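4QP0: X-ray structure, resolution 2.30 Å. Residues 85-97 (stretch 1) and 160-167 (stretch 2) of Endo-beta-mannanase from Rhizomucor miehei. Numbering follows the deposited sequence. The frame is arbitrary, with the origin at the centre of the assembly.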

# COMPACT_ATOMS: atom_id res chain seq x y z
N GLY A 85 14.70 15.06 -1.21
CA GLY A 85 14.70 13.60 -1.25
C GLY A 85 14.30 12.86 0.01
O GLY A 85 13.40 13.29 0.75
N LEU A 86 15.00 11.75 0.25
CA LEU A 86 14.68 10.77 1.28
C LEU A 86 14.69 11.31 2.71
O LEU A 86 14.11 10.69 3.60
CB LEU A 86 15.61 9.56 1.17
CG LEU A 86 15.35 8.68 -0.06
CD1 LEU A 86 16.45 7.65 -0.26
CD2 LEU A 86 13.98 8.00 0.04
N GLY A 87 15.34 12.45 2.91
CA GLY A 87 15.31 13.14 4.19
C GLY A 87 13.89 13.53 4.58
O GLY A 87 13.57 13.63 5.77
N ARG A 88 13.05 13.74 3.56
CA ARG A 88 11.62 13.93 3.75
C ARG A 88 10.96 12.69 4.38
O ARG A 88 10.03 12.81 5.19
CB ARG A 88 10.92 14.27 2.43
CG ARG A 88 11.10 15.71 1.96
CD ARG A 88 10.21 15.99 0.76
NE ARG A 88 10.05 17.42 0.51
CZ ARG A 88 9.07 18.18 1.01
NH1 ARG A 88 8.13 17.65 1.79
NH2 ARG A 88 9.03 19.47 0.71
N ILE A 89 11.45 11.51 4.00
CA ILE A 89 10.95 10.27 4.60
C ILE A 89 11.41 10.18 6.05
O ILE A 89 10.60 9.87 6.93
CB ILE A 89 11.36 9.02 3.78
CG1 ILE A 89 10.81 9.10 2.35
CG2 ILE A 89 10.87 7.74 4.45
CD1 ILE A 89 9.31 9.25 2.24
N ASP A 90 12.69 10.50 6.30
CA ASP A 90 13.26 10.54 7.64
C ASP A 90 12.36 11.35 8.58
O ASP A 90 12.08 10.95 9.70
CB ASP A 90 14.67 11.16 7.63
CG ASP A 90 15.74 10.26 6.97
OD1 ASP A 90 15.44 9.13 6.50
OD2 ASP A 90 16.90 10.69 6.91
N TYR A 91 11.90 12.50 8.10
CA TYR A 91 11.06 13.38 8.90
C TYR A 91 9.69 12.76 9.14
O TYR A 91 9.12 12.88 10.23
CB TYR A 91 10.94 14.76 8.27
CG TYR A 91 10.13 15.73 9.11
CD1 TYR A 91 10.69 16.35 10.23
CD2 TYR A 91 8.80 16.01 8.79
CE1 TYR A 91 9.94 17.23 11.01
CE2 TYR A 91 8.05 16.89 9.56
CZ TYR A 91 8.62 17.50 10.66
OH TYR A 91 7.86 18.36 11.41
N ILE A 92 9.16 12.07 8.12
CA ILE A 92 7.87 11.40 8.25
C ILE A 92 7.92 10.31 9.33
O ILE A 92 7.07 10.27 10.22
CB ILE A 92 7.38 10.82 6.90
CG1 ILE A 92 6.95 11.96 5.98
CG2 ILE A 92 6.22 9.86 7.11
CD1 ILE A 92 6.87 11.57 4.51
N ILE A 93 8.94 9.46 9.25
CA ILE A 93 9.15 8.39 10.23
C ILE A 93 9.27 8.94 11.64
O ILE A 93 8.85 8.29 12.60
CB ILE A 93 10.42 7.56 9.91
CG1 ILE A 93 10.38 7.02 8.48
CG2 ILE A 93 10.58 6.40 10.90
CD1 ILE A 93 11.69 6.38 8.04
N GLN A 94 9.88 10.12 11.76
CA GLN A 94 10.15 10.75 13.05
C GLN A 94 8.84 11.19 13.72
O GLN A 94 8.59 10.87 14.87
CB GLN A 94 11.09 11.94 12.88
CG GLN A 94 11.58 12.53 14.19
CD GLN A 94 12.16 13.93 14.02
OE1 GLN A 94 13.28 14.20 14.46
NE2 GLN A 94 11.40 14.82 13.38
N GLN A 95 8.03 11.92 12.96
CA GLN A 95 6.74 12.41 13.42
C GLN A 95 5.75 11.27 13.64
O GLN A 95 4.89 11.35 14.53
CB GLN A 95 6.16 13.44 12.45
CG GLN A 95 6.96 14.73 12.35
CD GLN A 95 7.38 15.26 13.70
OE1 GLN A 95 8.55 15.63 13.88
NE2 GLN A 95 6.46 15.30 14.65
N ALA A 96 5.88 10.21 12.84
CA ALA A 96 5.07 9.01 13.06
C ALA A 96 5.38 8.42 14.44
O ALA A 96 4.47 8.29 15.27
CB ALA A 96 5.31 7.98 11.96
N ALA A 97 6.66 8.13 14.67
CA ALA A 97 7.18 7.59 15.93
C ALA A 97 6.85 8.47 17.13
O ALA A 97 6.60 7.96 18.22
CB ALA A 97 8.68 7.37 15.84
N LYS A 160 18.41 2.82 11.32
CA LYS A 160 18.28 2.30 9.96
C LYS A 160 16.82 1.94 9.74
O LYS A 160 16.14 1.51 10.68
CB LYS A 160 19.17 1.07 9.74
CG LYS A 160 20.66 1.33 9.87
CD LYS A 160 21.49 0.20 9.28
CE LYS A 160 22.96 0.35 9.66
NZ LYS A 160 23.80 -0.71 9.04
N TYR A 161 16.33 2.12 8.51
CA TYR A 161 14.94 1.82 8.16
C TYR A 161 14.59 0.38 8.53
O TYR A 161 13.61 0.15 9.25
CB TYR A 161 14.68 2.06 6.67
CG TYR A 161 14.52 3.52 6.30
CD1 TYR A 161 15.00 4.54 7.12
CD2 TYR A 161 13.90 3.87 5.10
CE1 TYR A 161 14.86 5.87 6.78
CE2 TYR A 161 13.76 5.21 4.74
CZ TYR A 161 14.24 6.20 5.58
OH TYR A 161 14.09 7.52 5.22
N LYS A 162 15.41 -0.56 8.07
CA LYS A 162 15.21 -1.97 8.36
C LYS A 162 15.16 -2.32 9.86
O LYS A 162 14.65 -3.37 10.24
CB LYS A 162 16.26 -2.82 7.65
CG LYS A 162 17.69 -2.57 8.09
CD LYS A 162 18.65 -3.31 7.18
CE LYS A 162 20.07 -3.28 7.74
NZ LYS A 162 21.08 -3.87 6.81
N ASP A 163 15.70 -1.44 10.70
CA ASP A 163 15.71 -1.69 12.14
C ASP A 163 14.67 -0.82 12.87
O ASP A 163 14.60 -0.85 14.09
CB ASP A 163 17.10 -1.47 12.73
CG ASP A 163 18.14 -2.43 12.15
OD1 ASP A 163 17.83 -3.62 11.92
OD2 ASP A 163 19.29 -1.98 11.94
N ASP A 164 13.87 -0.09 12.10
CA ASP A 164 12.92 0.86 12.69
C ASP A 164 11.52 0.29 12.99
O ASP A 164 10.73 0.08 12.08
CB ASP A 164 12.81 2.11 11.82
CG ASP A 164 12.45 3.34 12.63
OD1 ASP A 164 11.73 3.20 13.63
OD2 ASP A 164 12.91 4.45 12.27
N PRO A 165 11.21 0.06 14.28
CA PRO A 165 9.90 -0.40 14.78
C PRO A 165 8.72 0.48 14.40
O PRO A 165 7.57 0.03 14.47
CB PRO A 165 10.07 -0.37 16.30
CG PRO A 165 11.16 0.62 16.53
CD PRO A 165 12.12 0.36 15.40
N THR A 166 8.99 1.72 14.01
CA THR A 166 7.96 2.65 13.55
C THR A 166 7.34 2.22 12.22
O THR A 166 6.16 2.49 11.96
CB THR A 166 8.52 4.08 13.41
OG1 THR A 166 9.29 4.41 14.57
CG2 THR A 166 7.39 5.06 13.25
N ILE A 167 8.14 1.55 11.40
CA ILE A 167 7.67 1.00 10.13
C ILE A 167 6.90 -0.29 10.38
O ILE A 167 7.42 -1.22 11.02
CB ILE A 167 8.86 0.75 9.16
CG1 ILE A 167 9.49 2.08 8.75
CG2 ILE A 167 8.40 -0.00 7.92
CD1 ILE A 167 10.89 1.93 8.19

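Which polar contact joins the two stretches? A single hydrogen bond crosses between them, from Tyr 161 OH to Asp 90 OD1, and at 2.5 Å it is very short. The CA-to-CB bonds of both residues point sideways, yet each side chain ends nearer the other stretch, and the length of the tyrosine lets its hydroxyl reach the helix where the backbones are well apart: Asp 90 CA and Tyr 161 CA are 8.9 Å apart. Asp 90 OD1 lies at the ring edge, near its plane, where a phenol can donate to it. Asp 90 is further satisfied elsewhere in the structure.

What packs around the tyrosine ring? Ile 93 covers one face. Its m, t rotamer extends CD1 to 3.7 Å from the centroid of the Tyr 161 ring, 24° off the normal, making a CH-pi contact; the same CD1 comes within 3.4 Å of Tyr 161 CE1. One helical turn earlier, Ile 89 adds CG2, 3.9 Å from Tyr 161 CE2. The stretches bury 356 Å² between them, both sides summed; Tyr 161 (92 Å²), Ile 93 (82 Å²) and Thr 166 (70 Å²) are the most covered, and all three are buried, as is Asp 90.

How does the second stretch meet the end of this helical segment? Here the backbones come closer, with Ala 97 CA and Thr 166 CA 5.5 Å apart. Thr 166 points toward the helix, its CG2 lying 3.8 Å from Ala 96 CB and 3.6 Å from Ile 93 O. The small alanine side chains suit this close approach.

What keeps Thr 166 in place? It sits in a type I turn from Asp 164 to Ile 167, and Asp 164 OD1 accepts hydrogen bonds from both Thr 166 OG1 (2.9 Å) and Thr 166 N (3.1 Å). Thr 166 OG1 also lies against the helix, 3.3 Å from Ala 97 CB.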